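Local coordinates for iota-carrageenase (Alteromonas sp., PDB 1H80), which hydrolyses the beta-1,4 linkages of iota-carrageenan, a sulfated galactan of red algal cell walls, by an endo-acting mechanism that inverts the anomeric configuration, at residues L404-T410 with H436-T441; N186-G190 with W392-I398; W173-I179 with A199-R205; S2-Y6 with V261-N265; S279-L284 with A324-Q329. All blocks are in the same frame, centred on the assembly; numbering follows the deposited sequence.

Contact 1. Residues L404-T410 with H436-T441; sequences LAAVIDT and HKTIDT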
# COMPACT_ATOMS: atom_id res chain seq x y z
N LEU A 404 -19.59 -2.27 3.91
CA LEU A 404 -20.53 -1.19 3.65
C LEU A 404 -20.98 -1.02 2.20
O LEU A 404 -22.11 -0.60 1.95
CB LEU A 404 -19.96 0.13 4.17
CG LEU A 404 -20.13 0.37 5.67
CD1 LEU A 404 -19.31 1.56 6.10
CD2 LEU A 404 -21.61 0.58 5.98
N ALA A 405 -20.10 -1.32 1.26
CA ALA A 405 -20.45 -1.15 -0.15
C ALA A 405 -19.45 -1.82 -1.05
O ALA A 405 -18.47 -2.40 -0.59
CB ALA A 405 -20.51 0.34 -0.48
N ALA A 406 -19.70 -1.74 -2.35
CA ALA A 406 -18.77 -2.30 -3.32
C ALA A 406 -17.78 -1.19 -3.64
O ALA A 406 -16.57 -1.42 -3.75
CB ALA A 406 -19.51 -2.72 -4.59
N VAL A 407 -18.30 0.02 -3.77
CA VAL A 407 -17.49 1.18 -4.09
C VAL A 407 -17.83 2.40 -3.24
O VAL A 407 -19.00 2.68 -2.98
CB VAL A 407 -17.68 1.58 -5.57
CG1 VAL A 407 -16.90 2.85 -5.89
CG2 VAL A 407 -17.24 0.44 -6.48
N ILE A 408 -16.80 3.09 -2.79
CA ILE A 408 -16.97 4.31 -2.02
C ILE A 408 -16.24 5.39 -2.81
O ILE A 408 -15.07 5.24 -3.14
CB ILE A 408 -16.36 4.20 -0.61
CG1 ILE A 408 -17.14 3.16 0.21
CG2 ILE A 408 -16.42 5.56 0.10
CD1 ILE A 408 -16.60 2.95 1.61
N ASP A 409 -16.96 6.45 -3.14
CA ASP A 409 -16.38 7.55 -3.89
C ASP A 409 -16.81 8.85 -3.24
O ASP A 409 -17.95 9.29 -3.43
CB ASP A 409 -16.86 7.53 -5.34
CG ASP A 409 -16.20 8.60 -6.20
OD1 ASP A 409 -15.85 9.66 -5.65
OD2 ASP A 409 -16.06 8.38 -7.42
N THR A 410 -15.92 9.47 -2.49
CA THR A 410 -16.24 10.71 -1.81
C THR A 410 -15.64 11.93 -2.50
O THR A 410 -15.40 12.95 -1.86
CB THR A 410 -15.80 10.69 -0.33
OG1 THR A 410 -14.39 10.42 -0.25
CG2 THR A 410 -16.56 9.61 0.44
N HIS A 436 -25.73 -0.61 0.58
CA HIS A 436 -25.28 0.27 -0.49
C HIS A 436 -24.43 -0.46 -1.52
O HIS A 436 -23.71 -1.40 -1.18
CB HIS A 436 -24.43 1.40 0.08
CG HIS A 436 -25.12 2.23 1.11
ND1 HIS A 436 -26.14 3.11 0.80
CD2 HIS A 436 -24.95 2.31 2.45
CE1 HIS A 436 -26.55 3.70 1.91
NE2 HIS A 436 -25.85 3.23 2.92
N LYS A 437 -24.50 -0.02 -2.77
CA LYS A 437 -23.67 -0.60 -3.81
C LYS A 437 -22.52 0.40 -3.94
O LYS A 437 -21.35 0.05 -3.79
CB LYS A 437 -24.42 -0.73 -5.13
CG LYS A 437 -23.54 -1.28 -6.24
CD LYS A 437 -24.28 -1.40 -7.56
CE LYS A 437 -23.36 -1.92 -8.66
NZ LYS A 437 -24.05 -2.02 -9.98
N THR A 438 -22.88 1.65 -4.21
CA THR A 438 -21.90 2.72 -4.32
C THR A 438 -22.29 3.83 -3.36
O THR A 438 -23.42 4.32 -3.37
CB THR A 438 -21.84 3.32 -5.75
OG1 THR A 438 -21.34 2.33 -6.66
CG2 THR A 438 -20.92 4.53 -5.78
N ILE A 439 -21.36 4.21 -2.50
CA ILE A 439 -21.58 5.28 -1.55
C ILE A 439 -20.85 6.48 -2.13
O ILE A 439 -19.66 6.41 -2.40
CB ILE A 439 -21.00 4.96 -0.16
CG1 ILE A 439 -21.78 3.81 0.47
CG2 ILE A 439 -21.05 6.20 0.73
CD1 ILE A 439 -21.21 3.34 1.79
N ASP A 440 -21.58 7.58 -2.33
CA ASP A 440 -20.97 8.79 -2.87
C ASP A 440 -21.39 9.99 -2.03
O ASP A 440 -21.92 9.83 -0.93
CB ASP A 440 -21.37 8.99 -4.33
CG ASP A 440 -22.87 8.86 -4.56
OD1 ASP A 440 -23.64 9.44 -3.77
OD2 ASP A 440 -23.27 8.20 -5.54
N THR A 441 -21.15 11.19 -2.54
CA THR A 441 -21.49 12.40 -1.81
C THR A 441 -22.99 12.62 -1.66
O THR A 441 -23.42 13.40 -0.81
CB THR A 441 -20.87 13.64 -2.48
OG1 THR A 441 -21.39 13.76 -3.81
CG2 THR A 441 -19.36 13.51 -2.54
O HOH W 1 -24.35 -1.09 3.18
O HOH W 2 -18.66 11.37 -4.90
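In paired strands of a parallel beta-structure the backbone bonds fix the spacing, and the rotamers decide how the side chains fit upon one another; I439 illustrates this well. Its chi1 is m and its chi2 t, and the extended chain reaches back along the neighbouring strand, so that I439 CG1 lies 3.8 Å from A405 CB and I439 CD1 4.2 Å from L404 CB. I408, on the same face and in the same m,t rotamer, runs alongside, with its CG1 4.3 Å from I439 CB. Like residues in like rotamers thus stack one above the other, the side-chain ladder familiar from right-handed parallel beta-helices, the fold of this enzyme; strand 438-439 is one of the two edge strands of its five-stranded parallel sheet. V407 (chi1 t) and T438 (chi1 m) take the other face, V407 CB 3.9 Å from T438 OG1. Between these two faces the backbones pair in parallel register: V407 N and A406 N both donate to K437 O (3.1 and 2.8 Å), I439 N to V407 O (2.9 Å) and D409 N to I439 O (2.8 Å). K437 is all-trans, its CA-to-CB bond directed away from 404-410. The two aspartates differ: D409 (chi1 t) turns OD1 to T411 OG1, whereas D440 (chi1 p) turns OD1 to the backbone of N442. H436, chi1 m, brings its CB to 3.6 Å from L404 O, while its NE2 is bonded to Y373 O.

Contact 2. Residues N186-G190 with W392-I398; sequences NALFG and WSKQGQI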
# COMPACT_ATOMS: atom_id res chain seq x y z
N ASN A 186 -2.58 -10.07 8.39
CA ASN A 186 -2.70 -9.25 9.59
C ASN A 186 -2.06 -7.86 9.53
O ASN A 186 -1.21 -7.52 10.35
CB ASN A 186 -2.15 -10.04 10.78
CG ASN A 186 -2.57 -9.45 12.11
OD1 ASN A 186 -3.64 -8.85 12.22
ND2 ASN A 186 -1.75 -9.64 13.14
N ALA A 187 -2.48 -7.06 8.56
CA ALA A 187 -1.97 -5.71 8.41
C ALA A 187 -2.77 -4.75 9.29
O ALA A 187 -3.94 -5.00 9.60
CB ALA A 187 -2.08 -5.27 6.95
N LEU A 188 -2.13 -3.66 9.70
CA LEU A 188 -2.79 -2.64 10.51
C LEU A 188 -3.69 -1.84 9.57
O LEU A 188 -3.32 -1.58 8.42
CB LEU A 188 -1.74 -1.73 11.15
CG LEU A 188 -2.23 -0.60 12.06
CD1 LEU A 188 -3.06 -1.15 13.21
CD2 LEU A 188 -1.01 0.15 12.59
N PHE A 189 -4.86 -1.44 10.05
CA PHE A 189 -5.82 -0.72 9.22
C PHE A 189 -5.28 0.50 8.47
O PHE A 189 -5.70 0.76 7.34
CB PHE A 189 -7.03 -0.28 10.05
CG PHE A 189 -6.72 0.76 11.08
CD1 PHE A 189 -6.21 0.40 12.33
CD2 PHE A 189 -6.94 2.11 10.81
CE1 PHE A 189 -5.92 1.37 13.29
CE2 PHE A 189 -6.65 3.09 11.76
CZ PHE A 189 -6.14 2.72 13.00
N GLY A 190 -4.38 1.24 9.09
CA GLY A 190 -3.85 2.43 8.46
C GLY A 190 -2.80 2.18 7.40
O GLY A 190 -2.30 3.12 6.78
N TRP A 392 -6.08 -0.90 20.47
CA TRP A 392 -5.72 0.32 19.76
C TRP A 392 -6.02 1.52 20.65
O TRP A 392 -7.18 1.86 20.88
CB TRP A 392 -6.49 0.44 18.43
CG TRP A 392 -5.95 1.53 17.56
CD1 TRP A 392 -6.55 2.72 17.26
CD2 TRP A 392 -4.68 1.55 16.90
NE1 TRP A 392 -5.73 3.48 16.46
CE2 TRP A 392 -4.57 2.79 16.23
CE3 TRP A 392 -3.61 0.64 16.82
CZ2 TRP A 392 -3.45 3.14 15.48
CZ3 TRP A 392 -2.49 1.00 16.07
CH2 TRP A 392 -2.42 2.24 15.41
N SER A 393 -4.96 2.14 21.16
CA SER A 393 -5.07 3.28 22.07
C SER A 393 -5.98 4.42 21.62
O SER A 393 -6.74 4.95 22.42
CB SER A 393 -3.67 3.84 22.36
OG SER A 393 -3.05 4.32 21.18
N LYS A 394 -5.89 4.80 20.35
CA LYS A 394 -6.72 5.88 19.83
C LYS A 394 -8.10 5.39 19.41
O LYS A 394 -8.37 5.22 18.23
CB LYS A 394 -6.02 6.55 18.64
N GLN A 395 -8.96 5.15 20.40
CA GLN A 395 -10.31 4.68 20.12
C GLN A 395 -11.07 5.64 19.22
O GLN A 395 -11.09 6.85 19.46
CB GLN A 395 -11.10 4.48 21.41
CG GLN A 395 -10.61 3.33 22.27
CD GLN A 395 -11.66 2.89 23.27
OE1 GLN A 395 -12.13 3.70 24.08
NE2 GLN A 395 -12.02 1.62 23.24
N GLY A 396 -11.70 5.09 18.19
CA GLY A 396 -12.45 5.90 17.25
C GLY A 396 -11.80 5.93 15.88
O GLY A 396 -12.43 6.30 14.90
N GLN A 397 -10.53 5.55 15.82
CA GLN A 397 -9.82 5.55 14.54
C GLN A 397 -10.15 4.31 13.71
O GLN A 397 -10.02 4.32 12.49
CB GLN A 397 -8.31 5.59 14.76
CG GLN A 397 -7.79 6.83 15.45
CD GLN A 397 -6.30 7.02 15.24
OE1 GLN A 397 -5.52 6.07 15.35
NE2 GLN A 397 -5.90 8.25 14.92
N ILE A 398 -10.59 3.25 14.38
CA ILE A 398 -10.92 2.02 13.68
C ILE A 398 -12.04 1.23 14.35
O ILE A 398 -12.13 1.16 15.58
CB ILE A 398 -9.66 1.10 13.57
CG1 ILE A 398 -10.00 -0.20 12.84
CG2 ILE A 398 -9.13 0.79 14.97
CD1 ILE A 398 -10.36 -0.02 11.40
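No hydrogen bond joins these two loops; the contact is built on the ring of F189. It is the residue most deeply covered by the contact, with 107 Å² buried, and its ring is enclosed from two directions. Its edge points at the face of W392 in a T-shaped (edge-to-face) pair, the F189 ring centroid lying 5.0 Å from that of the five-membered ring of W392 with the planes at 83°; F189 CE1 comes to 3.5 Å from W392 CE2. Over one face of the phenyl ring sits I398, whose CB is 3.6 Å from the F189 ring centroid and nearly on the ring normal, a CH-pi contact, while I398 CD1 packs 3.6 Å from F189 CB. W392 also receives L188, whose CD1 is 3.6 Å from W392 CZ3. The indole is held by its own segment: W392 NE1 donates to Q397 OE1 at 2.8 Å, across the type II turn K394-Q397, in which G396 has a positive phi. The contact thereby joins the loop between strands 177-185 and 194-196 to the one leading into strand 399-401, with D365 of strand 364-366 against F189 and I398, and W462 of helix 459-463 against W392 and I398.

Contact 3. Residues W173-I179 with A199-R205; sequences WSRNGII and ADNILFR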
# COMPACT_ATOMS: atom_id res chain seq x y z
N TRP A 173 12.26 8.97 -7.97
CA TRP A 173 11.41 7.85 -7.60
C TRP A 173 11.50 6.77 -8.65
O TRP A 173 12.17 6.95 -9.66
CB TRP A 173 9.97 8.32 -7.38
CG TRP A 173 9.37 9.01 -8.55
CD1 TRP A 173 8.73 8.44 -9.60
CD2 TRP A 173 9.35 10.42 -8.78
NE1 TRP A 173 8.32 9.40 -10.49
CE2 TRP A 173 8.69 10.63 -10.01
CE3 TRP A 173 9.83 11.53 -8.08
CZ2 TRP A 173 8.49 11.91 -10.55
CZ3 TRP A 173 9.64 12.80 -8.61
CH2 TRP A 173 8.98 12.98 -9.84
N SER A 174 10.82 5.66 -8.42
CA SER A 174 10.91 4.54 -9.35
C SER A 174 10.11 4.61 -10.63
O SER A 174 9.08 5.28 -10.72
CB SER A 174 10.61 3.23 -8.61
OG SER A 174 9.25 3.14 -8.25
N ARG A 175 10.61 3.89 -11.63
CA ARG A 175 9.98 3.82 -12.93
C ARG A 175 10.25 2.45 -13.51
O ARG A 175 11.30 1.85 -13.24
CB ARG A 175 10.57 4.84 -13.90
CG ARG A 175 10.88 6.19 -13.34
CD ARG A 175 11.64 6.99 -14.39
NE ARG A 175 10.81 7.32 -15.55
CZ ARG A 175 9.85 8.25 -15.55
NH1 ARG A 175 9.59 8.95 -14.46
NH2 ARG A 175 9.15 8.47 -16.65
N ASN A 176 9.32 1.96 -14.31
CA ASN A 176 9.46 0.69 -15.00
C ASN A 176 9.71 -0.48 -14.07
O ASN A 176 10.84 -0.92 -13.88
CB ASN A 176 10.59 0.80 -16.03
CG ASN A 176 10.48 2.04 -16.88
OD1 ASN A 176 9.38 2.47 -17.23
ND2 ASN A 176 11.62 2.63 -17.23
N GLY A 177 8.63 -0.98 -13.49
CA GLY A 177 8.78 -2.09 -12.58
C GLY A 177 7.51 -2.90 -12.45
O GLY A 177 6.44 -2.49 -12.89
N ILE A 178 7.67 -4.08 -11.88
CA ILE A 178 6.56 -4.98 -11.64
C ILE A 178 6.64 -5.42 -10.19
O ILE A 178 7.69 -5.86 -9.73
CB ILE A 178 6.64 -6.24 -12.53
CG1 ILE A 178 6.61 -5.84 -14.00
CG2 ILE A 178 5.49 -7.18 -12.20
CD1 ILE A 178 6.67 -7.02 -14.96
N ILE A 179 5.54 -5.27 -9.47
CA ILE A 179 5.47 -5.70 -8.07
C ILE A 179 4.29 -6.66 -8.10
O ILE A 179 3.15 -6.26 -8.34
CB ILE A 179 5.20 -4.51 -7.15
CG1 ILE A 179 6.41 -3.57 -7.21
CG2 ILE A 179 4.96 -4.99 -5.73
CD1 ILE A 179 6.21 -2.26 -6.48
N ALA A 199 5.81 7.37 -8.67
CA ALA A 199 5.98 6.21 -9.53
C ALA A 199 5.55 6.47 -10.96
O ALA A 199 4.62 7.23 -11.22
CB ALA A 199 5.19 5.03 -8.97
N ASP A 200 6.26 5.85 -11.89
CA ASP A 200 5.95 5.98 -13.30
C ASP A 200 6.08 4.62 -13.95
O ASP A 200 7.10 3.94 -13.79
CB ASP A 200 6.91 6.95 -13.99
CG ASP A 200 6.54 8.40 -13.75
OD1 ASP A 200 5.60 8.89 -14.41
OD2 ASP A 200 7.19 9.05 -12.90
N ASN A 201 5.04 4.21 -14.67
CA ASN A 201 5.04 2.94 -15.38
C ASN A 201 5.35 1.74 -14.50
O ASN A 201 6.36 1.05 -14.69
CB ASN A 201 6.04 3.01 -16.54
CG ASN A 201 5.81 1.92 -17.55
OD1 ASN A 201 4.68 1.65 -17.94
ND2 ASN A 201 6.90 1.29 -18.00
N ILE A 202 4.48 1.50 -13.54
CA ILE A 202 4.63 0.37 -12.63
C ILE A 202 3.41 -0.53 -12.80
O ILE A 202 2.29 -0.04 -13.00
CB ILE A 202 4.69 0.82 -11.16
CG1 ILE A 202 5.78 1.87 -10.96
CG2 ILE A 202 4.92 -0.39 -10.25
CD1 ILE A 202 7.18 1.39 -11.28
N LEU A 203 3.63 -1.84 -12.76
CA LEU A 203 2.55 -2.80 -12.86
C LEU A 203 2.45 -3.50 -11.52
O LEU A 203 3.43 -4.05 -11.02
CB LEU A 203 2.84 -3.84 -13.96
CG LEU A 203 1.92 -5.07 -13.95
CD1 LEU A 203 0.48 -4.64 -14.21
CD2 LEU A 203 2.38 -6.07 -14.99
N PHE A 204 1.26 -3.44 -10.92
CA PHE A 204 0.98 -4.08 -9.63
C PHE A 204 0.05 -5.24 -9.99
O PHE A 204 -1.01 -5.03 -10.58
CB PHE A 204 0.26 -3.11 -8.69
CG PHE A 204 1.12 -1.96 -8.27
CD1 PHE A 204 2.06 -2.11 -7.25
CD2 PHE A 204 0.99 -0.71 -8.88
CE1 PHE A 204 2.86 -1.05 -6.85
CE2 PHE A 204 1.78 0.36 -8.48
CZ PHE A 204 2.72 0.20 -7.47
N ARG A 205 0.43 -6.45 -9.63
CA ARG A 205 -0.39 -7.60 -10.01
C ARG A 205 -0.44 -8.72 -8.97
O ARG A 205 0.57 -9.05 -8.36
CB ARG A 205 0.13 -8.14 -11.34
CG ARG A 205 -0.57 -9.38 -11.88
CD ARG A 205 -0.06 -9.68 -13.30
NE ARG A 205 1.38 -9.93 -13.34
CZ ARG A 205 2.12 -9.87 -14.45
NH1 ARG A 205 1.55 -9.58 -15.61
NH2 ARG A 205 3.42 -10.12 -14.39
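This is a parallel beta pairing between successive coils of a beta-helix, taken through the corner where the chain passes from one face of the helix to the next. Strands 177-179 and 202-205 run 4.7 Å apart at their closest, with N-to-C directions 16° apart, and the register I178 to L203, I179 to F204 is kept by L203 N to G177 O (2.9 Å), I179 N to L203 O (2.9 Å) and R205 N to I179 O (3.0 Å). Pairing persists across the bend: D200 N bonds to S174 O (3.1 Å) and N176 N to D200 O (3.0 Å). N176 and N201, both with positive phi, turn the two corners one above the other, and N201 ND2 donates to N176 OD1 at 2.9 Å, one step of the asparagine ladder known from parallel beta-helices. I179, I202 and F204 lie on one face, I179 CD1 3.6 Å from F204 CE1. At G177 an ideal CB would stand 3.6 Å from I202 CD1. The side chain of D200 meets W173 NE1 (2.7 Å to OD2) and forms a salt bridge with R175 NH1 (2.9 Å to OD2), while its OD1 pairs with R233 on strand 231-243. Apolar pairing thus runs along the strands beyond the corner, and charge gathers at the corner itself, where one buried carboxylate is shared by two arginines, R175 and R233, from the coils before and after it.

Contact 4. Residues S2-Y6 with V261-N265; sequences SPKTY and VQVTN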
# COMPACT_ATOMS: atom_id res chain seq x y z
N SER A 2 -13.04 -0.75 -22.93
CA SER A 2 -12.28 -1.98 -22.78
C SER A 2 -10.93 -1.56 -22.22
O SER A 2 -10.34 -0.58 -22.68
CB SER A 2 -12.10 -2.67 -24.13
OG SER A 2 -11.44 -1.81 -25.05
N PRO A 3 -10.41 -2.29 -21.23
CA PRO A 3 -9.11 -1.91 -20.67
C PRO A 3 -7.97 -1.95 -21.68
O PRO A 3 -7.99 -2.72 -22.64
CB PRO A 3 -8.92 -2.92 -19.54
CG PRO A 3 -9.61 -4.14 -20.06
CD PRO A 3 -10.88 -3.57 -20.66
N LYS A 4 -6.99 -1.08 -21.46
CA LYS A 4 -5.82 -1.02 -22.33
C LYS A 4 -5.00 -2.28 -22.05
O LYS A 4 -4.99 -2.77 -20.92
CB LYS A 4 -4.98 0.22 -21.99
CG LYS A 4 -5.74 1.53 -22.10
CD LYS A 4 -4.90 2.69 -21.61
CE LYS A 4 -4.53 2.53 -20.14
NZ LYS A 4 -3.68 3.65 -19.65
N THR A 5 -4.33 -2.80 -23.07
CA THR A 5 -3.53 -4.00 -22.90
C THR A 5 -2.07 -3.63 -22.71
O THR A 5 -1.66 -2.49 -22.93
CB THR A 5 -3.64 -4.94 -24.12
OG1 THR A 5 -3.22 -4.24 -25.30
CG2 THR A 5 -5.07 -5.43 -24.30
N TYR A 6 -1.28 -4.61 -22.29
CA TYR A 6 0.14 -4.40 -22.08
C TYR A 6 0.84 -5.74 -21.95
O TYR A 6 0.19 -6.78 -21.81
CB TYR A 6 0.36 -3.58 -20.80
CG TYR A 6 -0.29 -4.19 -19.58
CD1 TYR A 6 0.26 -5.31 -18.96
CD2 TYR A 6 -1.49 -3.69 -19.09
CE1 TYR A 6 -0.38 -5.92 -17.88
CE2 TYR A 6 -2.14 -4.29 -18.01
CZ TYR A 6 -1.58 -5.40 -17.42
OH TYR A 6 -2.22 -6.02 -16.38
N VAL A 261 -4.31 5.89 -14.20
CA VAL A 261 -4.23 4.61 -13.52
C VAL A 261 -5.30 3.69 -14.06
O VAL A 261 -6.45 4.10 -14.23
CB VAL A 261 -4.46 4.76 -11.99
CG1 VAL A 261 -4.37 3.38 -11.31
CG2 VAL A 261 -3.45 5.72 -11.38
N GLN A 262 -4.93 2.46 -14.36
CA GLN A 262 -5.90 1.48 -14.83
C GLN A 262 -5.82 0.27 -13.93
O GLN A 262 -4.73 -0.27 -13.70
CB GLN A 262 -5.63 1.05 -16.27
CG GLN A 262 -6.57 -0.06 -16.71
CD GLN A 262 -6.36 -0.47 -18.14
OE1 GLN A 262 -6.76 0.24 -19.07
NE2 GLN A 262 -5.72 -1.62 -18.34
N VAL A 263 -6.96 -0.15 -13.42
CA VAL A 263 -7.02 -1.31 -12.55
C VAL A 263 -8.03 -2.30 -13.09
O VAL A 263 -9.12 -1.91 -13.51
CB VAL A 263 -7.45 -0.92 -11.11
CG1 VAL A 263 -7.39 -2.13 -10.21
CG2 VAL A 263 -6.56 0.19 -10.58
N THR A 264 -7.66 -3.57 -13.10
CA THR A 264 -8.57 -4.61 -13.58
C THR A 264 -8.61 -5.73 -12.56
O THR A 264 -7.61 -6.05 -11.92
CB THR A 264 -8.12 -5.19 -14.94
OG1 THR A 264 -6.80 -5.74 -14.82
CG2 THR A 264 -8.13 -4.11 -16.01
N ASN A 265 -9.79 -6.31 -12.40
CA ASN A 265 -10.00 -7.43 -11.49
C ASN A 265 -9.68 -7.11 -10.04
O ASN A 265 -8.63 -7.48 -9.51
CB ASN A 265 -9.17 -8.63 -11.96
CG ASN A 265 -9.45 -9.89 -11.17
OD1 ASN A 265 -10.42 -9.95 -10.40
ND2 ASN A 265 -8.62 -10.90 -11.36
O HOH W 3 -5.85 4.95 -17.28
O HOH W 4 -4.88 -5.46 -16.71
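The two backbones do not pair as strands. Residues 261-265 form a regular extended strand, whereas 2-6, though also stretched out, has no regular structure and passes above it, the nearest CA atoms, those of P3 and Q262, being 7.5 Å apart. Q262 makes the direct hydrogen bonds across the gap. Fully extended through chi1 and chi2, it presents its amide to the K4 backbone: K4 N donates to Q262 OE1 at 2.7 Å and Q262 NE2 donates to K4 O at 2.9 Å, so the side-chain carboxamide bonds to both the N-H and the C=O of K4, much as a peptide group would. P3 packs its CB 3.8 Å from T264 CG2. A water links Y6 OH and T264 OG1, 2.7 Å from each, and T264 OG1 is also bonded to D238, while the Y6 ring meets F236 and F11. Below, strand 261-269 is held in its sheet between strands 231-243 and 351-359. The arrangement is that of an N-terminal segment laid over the outer face of a parallel beta-helix, tied to residues that project from its coils.

Contact 5. Residues S279-L284 with A324-Q329; sequences SGFVEL and AARVTQ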
# COMPACT_ATOMS: atom_id res chain seq x y z
N SER A 279 -11.55 12.48 -1.78
CA SER A 279 -11.38 13.77 -2.43
C SER A 279 -9.97 14.29 -2.15
O SER A 279 -9.37 13.99 -1.12
CB SER A 279 -12.40 14.76 -1.88
OG SER A 279 -12.17 16.06 -2.40
N GLY A 280 -9.44 15.04 -3.11
CA GLY A 280 -8.13 15.63 -2.89
C GLY A 280 -8.45 16.79 -1.98
O GLY A 280 -9.59 17.26 -1.95
N PHE A 281 -7.48 17.25 -1.20
CA PHE A 281 -7.73 18.37 -0.31
C PHE A 281 -6.46 19.17 -0.06
O PHE A 281 -5.36 18.70 -0.33
CB PHE A 281 -8.30 17.89 1.02
CG PHE A 281 -7.41 16.95 1.77
CD1 PHE A 281 -7.35 15.60 1.43
CD2 PHE A 281 -6.61 17.41 2.81
CE1 PHE A 281 -6.51 14.73 2.12
CE2 PHE A 281 -5.77 16.54 3.51
CZ PHE A 281 -5.72 15.20 3.16
N VAL A 282 -6.64 20.38 0.46
CA VAL A 282 -5.51 21.24 0.74
C VAL A 282 -5.38 21.47 2.24
O VAL A 282 -6.37 21.49 2.96
CB VAL A 282 -5.66 22.60 0.04
CG1 VAL A 282 -4.33 23.02 -0.52
CG2 VAL A 282 -6.70 22.52 -1.06
N GLU A 283 -4.14 21.64 2.70
CA GLU A 283 -3.87 21.84 4.11
C GLU A 283 -2.93 23.02 4.33
O GLU A 283 -1.88 23.11 3.70
CB GLU A 283 -3.23 20.57 4.69
CG GLU A 283 -3.80 20.11 6.01
CD GLU A 283 -3.16 18.83 6.49
OE1 GLU A 283 -1.96 18.85 6.82
OE2 GLU A 283 -3.86 17.79 6.53
N LEU A 284 -3.32 23.92 5.23
CA LEU A 284 -2.50 25.09 5.55
C LEU A 284 -1.80 24.88 6.89
O LEU A 284 -2.41 24.40 7.84
CB LEU A 284 -3.37 26.35 5.60
CG LEU A 284 -4.12 26.73 4.32
CD1 LEU A 284 -4.91 28.00 4.54
CD2 LEU A 284 -3.13 26.90 3.18
N ALA A 324 -2.19 22.37 11.75
CA ALA A 324 -2.71 21.93 10.47
C ALA A 324 -4.19 22.25 10.34
O ALA A 324 -4.98 21.92 11.22
CB ALA A 324 -2.48 20.43 10.31
N ALA A 325 -4.56 22.89 9.24
CA ALA A 325 -5.96 23.25 9.00
C ALA A 325 -6.39 22.91 7.58
O ALA A 325 -5.93 23.52 6.62
CB ALA A 325 -6.17 24.73 9.28
N ARG A 326 -7.28 21.93 7.46
CA ARG A 326 -7.79 21.51 6.17
C ARG A 326 -8.78 22.53 5.61
O ARG A 326 -9.64 23.02 6.34
CB ARG A 326 -8.45 20.14 6.30
CG ARG A 326 -9.10 19.62 5.04
CD ARG A 326 -9.35 18.13 5.17
NE ARG A 326 -10.07 17.58 4.03
CZ ARG A 326 -10.10 16.29 3.72
NH1 ARG A 326 -9.44 15.42 4.48
NH2 ARG A 326 -10.78 15.87 2.67
N VAL A 327 -8.63 22.85 4.33
CA VAL A 327 -9.51 23.82 3.68
C VAL A 327 -10.84 23.19 3.29
O VAL A 327 -10.88 22.12 2.67
CB VAL A 327 -8.84 24.41 2.42
CG1 VAL A 327 -9.79 25.39 1.74
CG2 VAL A 327 -7.54 25.10 2.80
N THR A 328 -11.93 23.85 3.65
CA THR A 328 -13.27 23.37 3.36
C THR A 328 -13.49 23.11 1.87
O THR A 328 -13.02 23.86 1.02
CB THR A 328 -14.33 24.38 3.84
OG1 THR A 328 -14.07 24.72 5.21
CG2 THR A 328 -15.73 23.78 3.74
N GLN A 329 -14.21 22.03 1.57
CA GLN A 329 -14.49 21.66 0.18
C GLN A 329 -15.57 22.54 -0.43
O GLN A 329 -16.73 22.15 -0.53
CB GLN A 329 -14.90 20.18 0.11
CG GLN A 329 -15.30 19.71 -1.29
CD GLN A 329 -14.25 20.01 -2.34
OE1 GLN A 329 -13.08 19.66 -2.19
NE2 GLN A 329 -14.67 20.67 -3.42
O HOH W 5 -10.32 13.39 1.39
O HOH W 6 -10.92 19.30 -0.81
O HOH W 7 -9.28 21.03 0.81
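R326 lays its guanidinium flat on the ring of F281, the two centres 3.8 Å apart and the planes at 8°, with F281 CG only 3.4 Å from R326 CZ: a stacked cation-pi pair. Beneath it runs a short antiparallel ribbon. L284 and A325 form a hydrogen-bonded pair, L284 N to A325 O and A325 N to L284 O both at 3.0 Å; E283 faces R326 as a non-hydrogen-bonded pair, and V327 N donates to V282 O at 3.0 Å. V327 fills the other side, its CG2 4.1 Å from L284 CG and 4.2 Å from V282 CB, next to L334 of helix 331-340. Beyond V282 the segments diverge and water takes over: one molecule joins V282 N to V327 O (2.7 Å each), another S279 O to R326 NH2 (2.8 Å each), a third G280 O to Q329 OE1 (2.7 and 2.6 Å). The ribbon thus combines few direct backbone bonds with a guanidinium stacked face-on on F281, which leaves its edge available for hydrogen bonding, and NH2 there binds a water.

Overall arrangement
The five contacts illustrate how a beta-helix mixes repetition with improvisation. Contacts 1 and 3 are both parallel pairings of neighbouring coils, but on separate sheets: contact 3 is buried and carries charge at its corner, whereas contact 1 lies at one edge of its sheet and is only partly buried. Contact 4, at the surface, reaches the same sheet as contact 3 and touches it, L203 CD1 lying 3.7 Å from Y6 OH, yet ties a loop to its strand through a side-chain amide rather than by backbone pairing. Contact 2, buried but loop-built, is aromatic and apolar. Contact 5, the antiparallel exception, is rich in water and meets contact 1 where T410 O approaches S279 CB at 3.5 Å.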